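Local coordinates for putative lipoprotein YerB (Bacillus subtilis, PDB 2PSB), which is of unknown function but, as a putative lipoprotein of the cell membrane, interacts with the DNA helicase PcrA, at residues 61-66 and 188-193; 73-78 and 145-150; 184-189 and 296-301. All blocks are in the same frame, centred on the assembly; numbering follows the deposited sequence.

Interaction 1. Residues 61-66 and 188-193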
ATOM      1  N   GLU A  61      -1.158  -2.430  14.187  1.00 53.57           N
ATOM      2  CA  GLU A  61      -1.623  -2.917  15.487  1.00 55.28           C
ATOM      3  C   GLU A  61      -0.769  -4.093  15.990  1.00 54.77           C
ATOM      4  O   GLU A  61      -0.823  -5.191  15.439  1.00 56.44           O
ATOM      5  CB  GLU A  61      -3.088  -3.357  15.357  1.00 56.31           C
ATOM      6  CG  GLU A  61      -3.851  -3.577  16.662  1.00 60.11           C
ATOM      7  CD  GLU A  61      -4.295  -2.281  17.330  1.00 61.59           C
ATOM      8  OE1 GLU A  61      -5.211  -2.344  18.177  1.00 61.58           O
ATOM      9  OE2 GLU A  61      -3.730  -1.208  17.024  1.00 63.43           O
ATOM     10  N   GLY A  62       0.022  -3.860  17.031  1.00 53.82           N
ATOM     11  CA  GLY A  62       0.852  -4.922  17.574  1.00 52.51           C
ATOM     12  C   GLY A  62       1.763  -5.550  16.541  1.00 51.22           C
ATOM     13  O   GLY A  62       2.592  -4.867  15.939  1.00 51.88           O
ATOM     14  N   GLN A  63       1.623  -6.852  16.327  1.00 49.84           N
ATOM     15  CA  GLN A  63       2.457  -7.524  15.342  1.00 47.29           C
ATOM     16  C   GLN A  63       1.685  -7.733  14.046  1.00 45.42           C
ATOM     17  O   GLN A  63       2.072  -8.547  13.209  1.00 46.31           O
ATOM     18  CB  GLN A  63       2.953  -8.874  15.876  1.00 48.53           C
ATOM     19  CG  GLN A  63       4.330  -9.259  15.350  1.00 48.94           C
ATOM     20  CD  GLN A  63       5.420  -8.294  15.804  1.00 50.20           C
ATOM     21  OE1 GLN A  63       6.424  -8.111  15.119  1.00 50.68           O
ATOM     22  NE2 GLN A  63       5.227  -7.678  16.967  1.00 49.63           N
ATOM     23  N   ILE A  64       0.589  -7.001  13.885  1.00 42.22           N
ATOM     24  CA  ILE A  64      -0.223  -7.111  12.682  1.00 39.33           C
ATOM     25  C   ILE A  64       0.111  -5.956  11.743  1.00 37.50           C
ATOM     26  O   ILE A  64       0.291  -4.814  12.183  1.00 35.91           O
ATOM     27  CB  ILE A  64      -1.733  -7.083  13.022  1.00 41.38           C
ATOM     28  CG1 ILE A  64      -2.115  -8.352  13.796  1.00 41.93           C
ATOM     29  CG2 ILE A  64      -2.575  -6.963  11.741  1.00 36.91           C
ATOM     30  CD1 ILE A  64      -2.143  -9.629  12.954  1.00 42.16           C
ATOM     31  N   THR A  65       0.208  -6.264  10.452  1.00 34.79           N
ATOM     32  CA  THR A  65       0.514  -5.252   9.452  1.00 33.20           C
ATOM     33  C   THR A  65      -0.764  -4.760   8.794  1.00 33.96           C
ATOM     34  O   THR A  65      -1.815  -5.390   8.892  1.00 33.15           O
ATOM     35  CB  THR A  65       1.421  -5.789   8.344  1.00 30.73           C
ATOM     36  OG1 THR A  65       0.790  -6.906   7.726  1.00 25.64           O
ATOM     37  CG2 THR A  65       2.766  -6.199   8.893  1.00 32.44           C
ATOM     38  N   ARG A  66      -0.652  -3.635   8.107  1.00 32.41           N
ATOM     39  CA  ARG A  66      -1.794  -3.035   7.440  1.00 31.39           C
ATOM     40  C   ARG A  66      -1.323  -2.461   6.117  1.00 28.79           C
ATOM     41  O   ARG A  66      -0.166  -2.069   5.983  1.00 26.79           O
ATOM     42  CB  ARG A  66      -2.391  -1.939   8.329  1.00 29.65           C
ATOM     43  CG  ARG A  66      -3.614  -1.259   7.756  1.00 27.49           C
ATOM     44  CD  ARG A  66      -4.680  -1.135   8.822  1.00 28.53           C
ATOM     45  NE  ARG A  66      -4.168  -0.458  10.001  1.00 28.84           N
ATOM     46  CZ  ARG A  66      -4.620  -0.662  11.237  1.00 31.27           C
ATOM     47  NH1 ARG A  66      -4.093   0.009  12.254  1.00 31.49           N
ATOM     48  NH2 ARG A  66      -5.577  -1.548  11.463  1.00 33.57           N
ATOM     49  N   TYR A 188       7.336 -10.719   9.995  1.00 43.65           N
ATOM     50  CA  TYR A 188       6.963  -9.628  10.888  1.00 43.98           C
ATOM     51  C   TYR A 188       6.672 -10.161  12.280  1.00 44.79           C
ATOM     52  O   TYR A 188       6.780  -9.432  13.257  1.00 46.47           O
ATOM     53  CB  TYR A 188       5.715  -8.902  10.374  1.00 40.90           C
ATOM     54  CG  TYR A 188       5.948  -7.960   9.220  1.00 36.46           C
ATOM     55  CD1 TYR A 188       5.512  -8.275   7.931  1.00 34.03           C
ATOM     56  CD2 TYR A 188       6.568  -6.730   9.422  1.00 33.31           C
ATOM     57  CE1 TYR A 188       5.678  -7.372   6.875  1.00 32.09           C
ATOM     58  CE2 TYR A 188       6.744  -5.828   8.381  1.00 29.44           C
ATOM     59  CZ  TYR A 188       6.297  -6.146   7.115  1.00 30.33           C
ATOM     60  OH  TYR A 188       6.434  -5.212   6.115  1.00 28.86           O
ATOM     61  N   GLY A 189       6.297 -11.432  12.364  1.00 47.63           N
ATOM     62  CA  GLY A 189       5.980 -12.033  13.649  1.00 50.95           C
ATOM     63  C   GLY A 189       7.110 -12.002  14.660  1.00 53.29           C
ATOM     64  O   GLY A 189       8.248 -11.683  14.326  1.00 52.79           O
ATOM     65  N   THR A 190       6.787 -12.329  15.909  1.00 56.60           N
ATOM     66  CA  THR A 190       7.777 -12.357  16.983  1.00 59.90           C
ATOM     67  C   THR A 190       7.805 -13.724  17.677  1.00 61.48           C
ATOM     68  O   THR A 190       7.322 -14.719  17.134  1.00 62.13           O
ATOM     69  CB  THR A 190       7.488 -11.273  18.049  1.00 60.13           C
ATOM     70  OG1 THR A 190       8.580 -11.214  18.976  1.00 60.56           O
ATOM     71  CG2 THR A 190       6.214 -11.599  18.813  1.00 59.29           C
ATOM     72  N   ASN A 191       8.368 -13.755  18.880  1.00 63.16           N
ATOM     73  CA  ASN A 191       8.488 -14.973  19.671  1.00 64.44           C
ATOM     74  C   ASN A 191       7.281 -15.910  19.686  1.00 64.94           C
ATOM     75  O   ASN A 191       7.433 -17.117  19.502  1.00 65.41           O
ATOM     76  CB  ASN A 191       8.863 -14.611  21.110  1.00 65.90           C
ATOM     77  CG  ASN A 191      10.339 -14.301  21.264  1.00 67.17           C
ATOM     78  OD1 ASN A 191      10.862 -13.349  20.674  1.00 65.67           O
ATOM     79  ND2 ASN A 191      11.023 -15.114  22.058  1.00 67.83           N
ATOM     80  N   ASN A 192       6.089 -15.369  19.911  1.00 65.35           N
ATOM     81  CA  ASN A 192       4.893 -16.205  19.954  1.00 65.33           C
ATOM     82  C   ASN A 192       3.977 -16.016  18.747  1.00 64.54           C
ATOM     83  O   ASN A 192       3.385 -16.981  18.251  1.00 63.88           O
ATOM     84  CB  ASN A 192       4.130 -15.961  21.265  1.00 66.02           C
ATOM     85  CG  ASN A 192       3.939 -14.485  21.573  1.00 67.19           C
ATOM     86  OD1 ASN A 192       4.863 -13.682  21.432  1.00 67.52           O
ATOM     87  ND2 ASN A 192       2.737 -14.126  22.016  1.00 67.04           N
ATOM     88  N   VAL A 193       3.867 -14.782  18.266  1.00 63.36           N
ATOM     89  CA  VAL A 193       3.024 -14.509  17.109  1.00 62.42           C
ATOM     90  C   VAL A 193       3.829 -14.614  15.821  1.00 60.14           C
ATOM     91  O   VAL A 193       5.017 -14.290  15.788  1.00 61.48           O
ATOM     92  CB  VAL A 193       2.393 -13.104  17.184  1.00 62.49           C
ATOM     93  CG1 VAL A 193       1.547 -12.986  18.440  1.00 62.09           C
ATOM     94  CG2 VAL A 193       3.475 -12.042  17.162  1.00 61.75           C
TER
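T65 puts its methyl squarely over the middle of the Y188 ring. CG2 sits 3.5 Å from the centroid of that ring and only 10° off its normal, a CH-pi contact in which all six ring carbons lie at similar range from the methyl. The two side chains cross at about a right angle. T65 can offer its methyl because OG1 lies between the backbone N and the carbonyl carbon (chi1 58°), turned to other partners: N39 ND2 and E57 OE1 both hydrogen-bond to it. The threonine is thus split into a polar branch satisfied within its own part of the fold and an apolar branch given to the tyrosine.

Q63 buries the most surface, and its CB and CG do the packing. Its CG lies 3.4 Å from V193 CG2 and its CB 3.5 Å from the same methyl. The CG also comes to 3.6 Å from G189 CA, where the two backbones draw nearest, with the CA atoms of Q63 and G189 6.0 Å apart. Q63 is presented by a type II' turn from E61 to I64, with G62 at the positive-phi corner and I64 N bonded to E61 O at 2.8 Å.

The Q63 end of the contact lies toward the surface, whereas T65 and Y188 are buried. The hairpin turn joining strand 54-59 to strand 65-71 rests on the loop between strands 183-187 and 196-202, and the Y188 ring also touches E57 and L59 of strand 54-59.

Interaction 2. Residues 73-78 and 145-150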
ATOM      1  N   SER A  73      -4.487   4.077 -11.952  1.00 26.76           N
ATOM      2  CA  SER A  73      -4.696   3.565 -13.314  1.00 28.35           C
ATOM      3  C   SER A  73      -5.881   2.621 -13.393  1.00 30.13           C
ATOM      4  O   SER A  73      -6.381   2.331 -14.480  1.00 30.76           O
ATOM      5  CB  SER A  73      -3.469   2.808 -13.814  1.00 25.57           C
ATOM      6  OG  SER A  73      -3.515   1.471 -13.347  1.00 21.07           O
ATOM      7  N   GLN A  74      -6.299   2.113 -12.241  1.00 33.03           N
ATOM      8  CA  GLN A  74      -7.422   1.188 -12.166  1.00 37.58           C
ATOM      9  C   GLN A  74      -8.193   1.434 -10.890  1.00 40.25           C
ATOM     10  O   GLN A  74      -7.635   1.355  -9.796  1.00 42.24           O
ATOM     11  CB  GLN A  74      -6.953  -0.269 -12.155  1.00 38.91           C
ATOM     12  CG  GLN A  74      -6.388  -0.788 -13.456  1.00 40.83           C
ATOM     13  CD  GLN A  74      -6.158  -2.285 -13.401  1.00 43.76           C
ATOM     14  OE1 GLN A  74      -5.462  -2.787 -12.516  1.00 44.49           O
ATOM     15  NE2 GLN A  74      -6.750  -3.011 -14.342  1.00 44.70           N
HETATM   16  N   MSE A  75      -9.479   1.729 -11.028  1.00 42.85           N
HETATM   17  CA  MSE A  75     -10.317   1.974  -9.868  1.00 45.06           C
HETATM   18  C   MSE A  75     -11.041   0.685  -9.526  1.00 44.48           C
HETATM   19  O   MSE A  75     -11.479  -0.041 -10.413  1.00 44.80           O
HETATM   20  CB  MSE A  75     -11.322   3.091 -10.158  1.00 48.89           C
HETATM   21  CG  MSE A  75     -10.710   4.477 -10.227  1.00 53.63           C
HETATM   22 SE   MSE A  75      -9.749   4.976  -8.613  1.00 63.36          SE
HETATM   23  CE  MSE A  75      -8.182   5.762  -9.406  1.00 59.20           C
ATOM     24  N   PRO A  76     -11.163   0.377  -8.228  1.00 43.48           N
ATOM     25  CA  PRO A  76     -11.842  -0.849  -7.816  1.00 44.69           C
ATOM     26  C   PRO A  76     -13.346  -0.687  -7.623  1.00 45.61           C
ATOM     27  O   PRO A  76     -13.846   0.427  -7.459  1.00 47.60           O
ATOM     28  CB  PRO A  76     -11.142  -1.188  -6.509  1.00 43.27           C
ATOM     29  CG  PRO A  76     -10.964   0.162  -5.903  1.00 41.84           C
ATOM     30  CD  PRO A  76     -10.493   1.010  -7.076  1.00 42.71           C
ATOM     31  N   GLU A  77     -14.061  -1.807  -7.667  1.00 46.68           N
ATOM     32  CA  GLU A  77     -15.502  -1.806  -7.441  1.00 46.77           C
ATOM     33  C   GLU A  77     -15.581  -1.584  -5.937  1.00 45.15           C
ATOM     34  O   GLU A  77     -15.623  -0.449  -5.462  1.00 45.91           O
ATOM     35  CB  GLU A  77     -16.108  -3.173  -7.782  1.00 49.94           C
ATOM     36  CG  GLU A  77     -15.938  -3.630  -9.223  1.00 54.55           C
ATOM     37  CD  GLU A  77     -16.789  -2.832 -10.189  1.00 55.85           C
ATOM     38  OE1 GLU A  77     -16.852  -3.201 -11.381  1.00 58.31           O
ATOM     39  OE2 GLU A  77     -17.393  -1.831  -9.754  1.00 57.14           O
ATOM     40  N   THR A  78     -15.582  -2.681  -5.188  1.00 42.08           N
ATOM     41  CA  THR A  78     -15.608  -2.600  -3.737  1.00 38.17           C
ATOM     42  C   THR A  78     -14.156  -2.725  -3.304  1.00 35.10           C
ATOM     43  O   THR A  78     -13.346  -3.337  -3.991  1.00 36.94           O
ATOM     44  CB  THR A  78     -16.433  -3.748  -3.097  1.00 39.07           C
ATOM     45  OG1 THR A  78     -15.548  -4.758  -2.591  1.00 42.19           O
ATOM     46  CG2 THR A  78     -17.385  -4.356  -4.114  1.00 34.43           C
ATOM     47  N   THR A 145     -16.238  -0.071   1.239  1.00 27.35           N
ATOM     48  CA  THR A 145     -16.770   1.037   0.459  1.00 29.39           C
ATOM     49  C   THR A 145     -16.485   0.681  -0.992  1.00 30.22           C
ATOM     50  O   THR A 145     -16.059  -0.440  -1.276  1.00 31.69           O
ATOM     51  CB  THR A 145     -16.130   2.394   0.779  1.00 29.96           C
ATOM     52  OG1 THR A 145     -16.791   3.404   0.010  1.00 26.80           O
ATOM     53  CG2 THR A 145     -14.651   2.399   0.430  1.00 30.38           C
ATOM     54  N   SER A 146     -16.713   1.622  -1.905  1.00 30.46           N
ATOM     55  CA  SER A 146     -16.491   1.382  -3.328  1.00 30.16           C
ATOM     56  C   SER A 146     -16.047   2.668  -3.991  1.00 30.73           C
ATOM     57  O   SER A 146     -16.259   3.744  -3.446  1.00 34.07           O
ATOM     58  CB  SER A 146     -17.786   0.893  -3.988  1.00 32.07           C
ATOM     59  OG  SER A 146     -18.760   1.930  -4.034  1.00 30.65           O
ATOM     60  N   TYR A 147     -15.426   2.567  -5.161  1.00 32.02           N
ATOM     61  CA  TYR A 147     -14.987   3.773  -5.851  1.00 34.31           C
ATOM     62  C   TYR A 147     -16.192   4.670  -6.136  1.00 33.74           C
ATOM     63  O   TYR A 147     -16.103   5.888  -6.056  1.00 31.96           O
ATOM     64  CB  TYR A 147     -14.271   3.439  -7.168  1.00 37.58           C
ATOM     65  CG  TYR A 147     -13.818   4.681  -7.910  1.00 39.59           C
ATOM     66  CD1 TYR A 147     -13.128   5.688  -7.242  1.00 41.04           C
ATOM     67  CD2 TYR A 147     -14.069   4.846  -9.277  1.00 41.94           C
ATOM     68  CE1 TYR A 147     -12.697   6.832  -7.895  1.00 42.32           C
ATOM     69  CE2 TYR A 147     -13.633   5.999  -9.956  1.00 41.89           C
ATOM     70  CZ  TYR A 147     -12.944   6.984  -9.251  1.00 41.83           C
ATOM     71  OH  TYR A 147     -12.471   8.123  -9.871  1.00 44.80           O
ATOM     72  N   ASP A 148     -17.323   4.062  -6.469  1.00 33.74           N
ATOM     73  CA  ASP A 148     -18.533   4.831  -6.743  1.00 36.51           C
ATOM     74  C   ASP A 148     -18.949   5.611  -5.492  1.00 36.49           C
ATOM     75  O   ASP A 148     -19.291   6.787  -5.578  1.00 38.64           O
ATOM     76  CB  ASP A 148     -19.675   3.901  -7.175  1.00 38.04           C
ATOM     77  CG  ASP A 148     -20.847   4.659  -7.768  1.00 43.56           C
ATOM     78  OD1 ASP A 148     -20.717   5.164  -8.905  1.00 45.98           O
ATOM     79  OD2 ASP A 148     -21.898   4.765  -7.096  1.00 46.18           O
ATOM     80  N   TYR A 149     -18.909   4.967  -4.328  1.00 36.68           N
ATOM     81  CA  TYR A 149     -19.279   5.648  -3.090  1.00 35.95           C
ATOM     82  C   TYR A 149     -18.215   6.659  -2.689  1.00 33.90           C
ATOM     83  O   TYR A 149     -18.512   7.698  -2.100  1.00 36.11           O
ATOM     84  CB  TYR A 149     -19.485   4.636  -1.955  1.00 37.58           C
ATOM     85  CG  TYR A 149     -20.753   3.819  -2.091  1.00 38.56           C
ATOM     86  CD1 TYR A 149     -21.671   4.082  -3.111  1.00 39.22           C
ATOM     87  CD2 TYR A 149     -21.054   2.813  -1.178  1.00 37.08           C
ATOM     88  CE1 TYR A 149     -22.862   3.366  -3.217  1.00 38.75           C
ATOM     89  CE2 TYR A 149     -22.238   2.092  -1.272  1.00 39.27           C
ATOM     90  CZ  TYR A 149     -23.142   2.371  -2.293  1.00 40.65           C
ATOM     91  OH  TYR A 149     -24.325   1.662  -2.380  1.00 40.59           O
ATOM     92  N   ILE A 150     -16.969   6.343  -2.999  1.00 32.34           N
ATOM     93  CA  ILE A 150     -15.878   7.243  -2.678  1.00 32.03           C
ATOM     94  C   ILE A 150     -16.043   8.534  -3.477  1.00 33.80           C
ATOM     95  O   ILE A 150     -15.768   9.625  -2.984  1.00 32.16           O
ATOM     96  CB  ILE A 150     -14.536   6.585  -3.004  1.00 30.78           C
ATOM     97  CG1 ILE A 150     -14.360   5.352  -2.103  1.00 28.73           C
ATOM     98  CG2 ILE A 150     -13.397   7.594  -2.837  1.00 27.26           C
ATOM     99  CD1 ILE A 150     -13.283   4.382  -2.566  1.00 28.18           C
TER
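Selenomethionine M75 lies over one face of the Y147 ring, a Met-aromatic contact beside a short antiparallel bridge that runs straight into a helix. Starting at its root, CB is 3.4 Å from Y147 CD2. The next atom, CG, stands 3.3 Å from Y147 CE2 and over the ring face, somewhat toward the rim. SE then crosses to the other flank of the ring, 3.6 Å from Y147 CE1, still over the face and 3.7 Å from the centroid of the Y147 ring. The bend at chi2 (-57°) is what folds SE back over the aromatic carbons; CE then leads off away from the ring. R30, from a loop, touches both side chains.

Beside this Met-aromatic contact the backbones meet. T78 and S146 form a non-hydrogen-bonded antiparallel pair, with both side chains on the sheet face where W132 of strand 132-133 touches them. T78 CA contributes a CA-H...O contact to T145 O at 3.3 Å. One residue on, Y147 N bonds to E77 O at 3.0 Å, arriving nearly along the C=O axis, so the first residue of helix 147-157 is tied to the chain entering strand 78-79. S146 is the N-cap of that helix: its OG accepts from Y149 N at 3.1 Å, with an N-H...O angle of 159°.

Interaction 3. Residues 184-189 and 296-301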
ATOM      1  N   VAL A 184      11.751 -13.997  -2.162  1.00 42.86           N
ATOM      2  CA  VAL A 184      11.976 -13.383  -0.862  1.00 42.16           C
ATOM      3  C   VAL A 184      10.831 -13.614   0.122  1.00 43.50           C
ATOM      4  O   VAL A 184       9.670 -13.759  -0.268  1.00 42.11           O
ATOM      5  CB  VAL A 184      12.205 -11.855  -1.006  1.00 42.42           C
ATOM      6  CG1 VAL A 184      11.017 -11.215  -1.715  1.00 42.46           C
ATOM      7  CG2 VAL A 184      12.415 -11.220   0.358  1.00 42.06           C
ATOM      8  N   ARG A 185      11.188 -13.651   1.402  1.00 43.82           N
ATOM      9  CA  ARG A 185      10.242 -13.834   2.491  1.00 44.71           C
ATOM     10  C   ARG A 185      10.449 -12.703   3.498  1.00 44.80           C
ATOM     11  O   ARG A 185      11.561 -12.215   3.668  1.00 45.04           O
ATOM     12  CB  ARG A 185      10.469 -15.182   3.188  1.00 46.31           C
ATOM     13  CG  ARG A 185      10.013 -16.402   2.395  1.00 49.89           C
ATOM     14  CD  ARG A 185      10.981 -16.790   1.291  1.00 53.29           C
ATOM     15  NE  ARG A 185      10.462 -17.909   0.505  1.00 56.13           N
ATOM     16  CZ  ARG A 185       9.604 -17.786  -0.503  1.00 55.16           C
ATOM     17  NH1 ARG A 185       9.185 -18.865  -1.153  1.00 56.93           N
ATOM     18  NH2 ARG A 185       9.185 -16.586  -0.878  1.00 54.01           N
ATOM     19  N   VAL A 186       9.374 -12.293   4.162  1.00 44.59           N
ATOM     20  CA  VAL A 186       9.442 -11.222   5.147  1.00 43.17           C
ATOM     21  C   VAL A 186       8.724 -11.700   6.398  1.00 42.85           C
ATOM     22  O   VAL A 186       7.551 -12.064   6.353  1.00 42.19           O
ATOM     23  CB  VAL A 186       8.747  -9.934   4.634  1.00 42.89           C
ATOM     24  CG1 VAL A 186       8.947  -8.790   5.623  1.00 42.27           C
ATOM     25  CG2 VAL A 186       9.292  -9.564   3.258  1.00 40.72           C
ATOM     26  N   ASP A 187       9.439 -11.716   7.513  1.00 42.63           N
ATOM     27  CA  ASP A 187       8.841 -12.151   8.762  1.00 43.90           C
ATOM     28  C   ASP A 187       8.605 -10.974   9.693  1.00 43.99           C
ATOM     29  O   ASP A 187       9.545 -10.309  10.119  1.00 41.97           O
ATOM     30  CB  ASP A 187       9.731 -13.186   9.449  1.00 45.74           C
ATOM     31  CG  ASP A 187       9.281 -13.485  10.855  1.00 46.74           C
ATOM     32  OD1 ASP A 187       8.085 -13.797  11.051  1.00 50.08           O
ATOM     33  OD2 ASP A 187      10.124 -13.406  11.768  1.00 47.90           O
ATOM     34  N   TYR A 188       7.336 -10.719   9.995  1.00 43.65           N
ATOM     35  CA  TYR A 188       6.963  -9.628  10.888  1.00 43.98           C
ATOM     36  C   TYR A 188       6.672 -10.161  12.280  1.00 44.79           C
ATOM     37  O   TYR A 188       6.780  -9.432  13.257  1.00 46.47           O
ATOM     38  CB  TYR A 188       5.715  -8.902  10.374  1.00 40.90           C
ATOM     39  CG  TYR A 188       5.948  -7.960   9.220  1.00 36.46           C
ATOM     40  CD1 TYR A 188       5.512  -8.275   7.931  1.00 34.03           C
ATOM     41  CD2 TYR A 188       6.568  -6.730   9.422  1.00 33.31           C
ATOM     42  CE1 TYR A 188       5.678  -7.372   6.875  1.00 32.09           C
ATOM     43  CE2 TYR A 188       6.744  -5.828   8.381  1.00 29.44           C
ATOM     44  CZ  TYR A 188       6.297  -6.146   7.115  1.00 30.33           C
ATOM     45  OH  TYR A 188       6.434  -5.212   6.115  1.00 28.86           O
ATOM     46  N   GLY A 189       6.297 -11.432  12.364  1.00 47.63           N
ATOM     47  CA  GLY A 189       5.980 -12.033  13.649  1.00 50.95           C
ATOM     48  C   GLY A 189       7.110 -12.002  14.660  1.00 53.29           C
ATOM     49  O   GLY A 189       8.248 -11.683  14.326  1.00 52.79           O
ATOM     50  N   ASN A 296       7.209  -3.143   1.135  1.00 27.53           N
ATOM     51  CA  ASN A 296       7.176  -3.701   2.478  1.00 27.84           C
ATOM     52  C   ASN A 296       8.086  -2.931   3.398  1.00 27.20           C
ATOM     53  O   ASN A 296       9.305  -2.968   3.245  1.00 28.65           O
ATOM     54  CB  ASN A 296       7.628  -5.153   2.470  1.00 27.72           C
ATOM     55  CG  ASN A 296       6.494  -6.097   2.291  1.00 25.28           C
ATOM     56  OD1 ASN A 296       5.781  -6.409   3.243  1.00 24.03           O
ATOM     57  ND2 ASN A 296       6.298  -6.553   1.071  1.00 22.30           N
ATOM     58  N   ILE A 297       7.506  -2.218   4.350  1.00 25.28           N
ATOM     59  CA  ILE A 297       8.320  -1.477   5.288  1.00 24.08           C
ATOM     60  C   ILE A 297       8.610  -2.382   6.489  1.00 25.94           C
ATOM     61  O   ILE A 297       7.704  -2.998   7.065  1.00 23.68           O
ATOM     62  CB  ILE A 297       7.608  -0.187   5.724  1.00 22.94           C
ATOM     63  CG1 ILE A 297       7.616   0.806   4.554  1.00 18.98           C
ATOM     64  CG2 ILE A 297       8.295   0.412   6.970  1.00 21.10           C
ATOM     65  CD1 ILE A 297       6.568   1.915   4.664  1.00 18.97           C
ATOM     66  N   VAL A 298       9.886  -2.473   6.841  1.00 27.28           N
ATOM     67  CA  VAL A 298      10.314  -3.305   7.963  1.00 29.53           C
ATOM     68  C   VAL A 298      11.221  -2.520   8.903  1.00 31.20           C
ATOM     69  O   VAL A 298      11.930  -1.616   8.472  1.00 31.27           O
ATOM     70  CB  VAL A 298      11.115  -4.549   7.466  1.00 28.96           C
ATOM     71  CG1 VAL A 298      10.322  -5.288   6.404  1.00 27.50           C
ATOM     72  CG2 VAL A 298      12.472  -4.114   6.920  1.00 25.86           C
ATOM     73  N   PRO A 299      11.195  -2.842  10.204  1.00 32.95           N
ATOM     74  CA  PRO A 299      12.063  -2.129  11.148  1.00 36.27           C
ATOM     75  C   PRO A 299      13.494  -2.685  11.145  1.00 37.23           C
ATOM     76  O   PRO A 299      14.389  -2.106  11.746  1.00 37.91           O
ATOM     77  CB  PRO A 299      11.353  -2.315  12.489  1.00 37.27           C
ATOM     78  CG  PRO A 299      10.648  -3.623  12.321  1.00 37.54           C
ATOM     79  CD  PRO A 299      10.125  -3.563  10.910  1.00 33.86           C
ATOM     80  N   ASP A 300      13.703  -3.803  10.452  1.00 40.32           N
ATOM     81  CA  ASP A 300      15.022  -4.424  10.362  1.00 42.27           C
ATOM     82  C   ASP A 300      15.155  -5.210   9.062  1.00 44.69           C
ATOM     83  O   ASP A 300      14.484  -6.219   8.856  1.00 44.48           O
ATOM     84  CB  ASP A 300      15.260  -5.356  11.553  1.00 44.31           C
ATOM     85  CG  ASP A 300      16.655  -5.972  11.552  1.00 46.15           C
ATOM     86  OD1 ASP A 300      16.952  -6.748  12.477  1.00 46.75           O
ATOM     87  OD2 ASP A 300      17.452  -5.691  10.634  1.00 48.03           O
ATOM     88  N   LEU A 301      16.041  -4.740   8.193  1.00 47.85           N
ATOM     89  CA  LEU A 301      16.280  -5.371   6.901  1.00 50.40           C
ATOM     90  C   LEU A 301      16.595  -6.857   7.076  1.00 52.02           C
ATOM     91  O   LEU A 301      16.657  -7.611   6.107  1.00 53.85           O
ATOM     92  CB  LEU A 301      17.432  -4.647   6.194  1.00 49.69           C
ATOM     93  CG  LEU A 301      17.433  -4.561   4.666  1.00 50.88           C
ATOM     94  CD1 LEU A 301      17.889  -5.877   4.087  1.00 53.69           C
ATOM     95  CD2 LEU A 301      16.042  -4.190   4.161  1.00 50.68           C
TER
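Y188 reaches I297 with its hydroxyl: OH donates to the backbone I297 O at 2.7 Å. The acceptor lies at the edge of the tyrosine ring, near its plane, while the hydroxyl approaches from above the I297 carbonyl plane, 51° out of it. Beside this bond V298 CG1 packs on two neighbours, 3.8 Å from V186 CG1 and 4.1 Å from Y188 CE2. V186 holds CG1 anti to its backbone N (chi1 -175°), which directs that methyl to V298. The CB of N296 also lies near, 3.8 Å from Y188 OH.

Here strand 183-187, in an antiparallel sheet between strands 196-202 and 304-307, packs with its following loop against strand 293-298, which runs parallel to its partners 54-59 and 230-240. Just past the end of strand 183-187 the CA atoms of Y188 and V298 are 7.7 Å apart. A phenylalanine in place of Y188 would keep the ring but would probably leave I297 O, in this buried setting, without its hydroxyl donor.

Further out, backbone bonds hold the strand on both flanks, V184 to Y199 and V186 to V197 on one, R185 to S305 and D187 to A303 on the other. Farther along the strand V184 touches I233 and F260, while I297 turns its side chain the other way, onto I56, A58 and H238.

Overall arrangement
From the N terminus, the chain first passes 61-66, at the turn leading into strand 65-71, and then 73-78. Interaction 2 closes the inner loop when 145-150 returns to 73-78, tying the entry of strand 78-79 to the start of helix 147-157. It is nested inside the longer loop that interaction 1 closes at 188-193, joining the 54-59/65-71 hairpin turn to the loop after strand 183-187. Interaction 3 opens on 184-189, overlapping that closing segment, and shuts at 296-301 after a strand-rich run without helix, joining the end of strand 183-187 to strand 293-298. The centres of interactions 1 and 3 are 11 Å apart; that of interaction 2 lies about 29 Å from either.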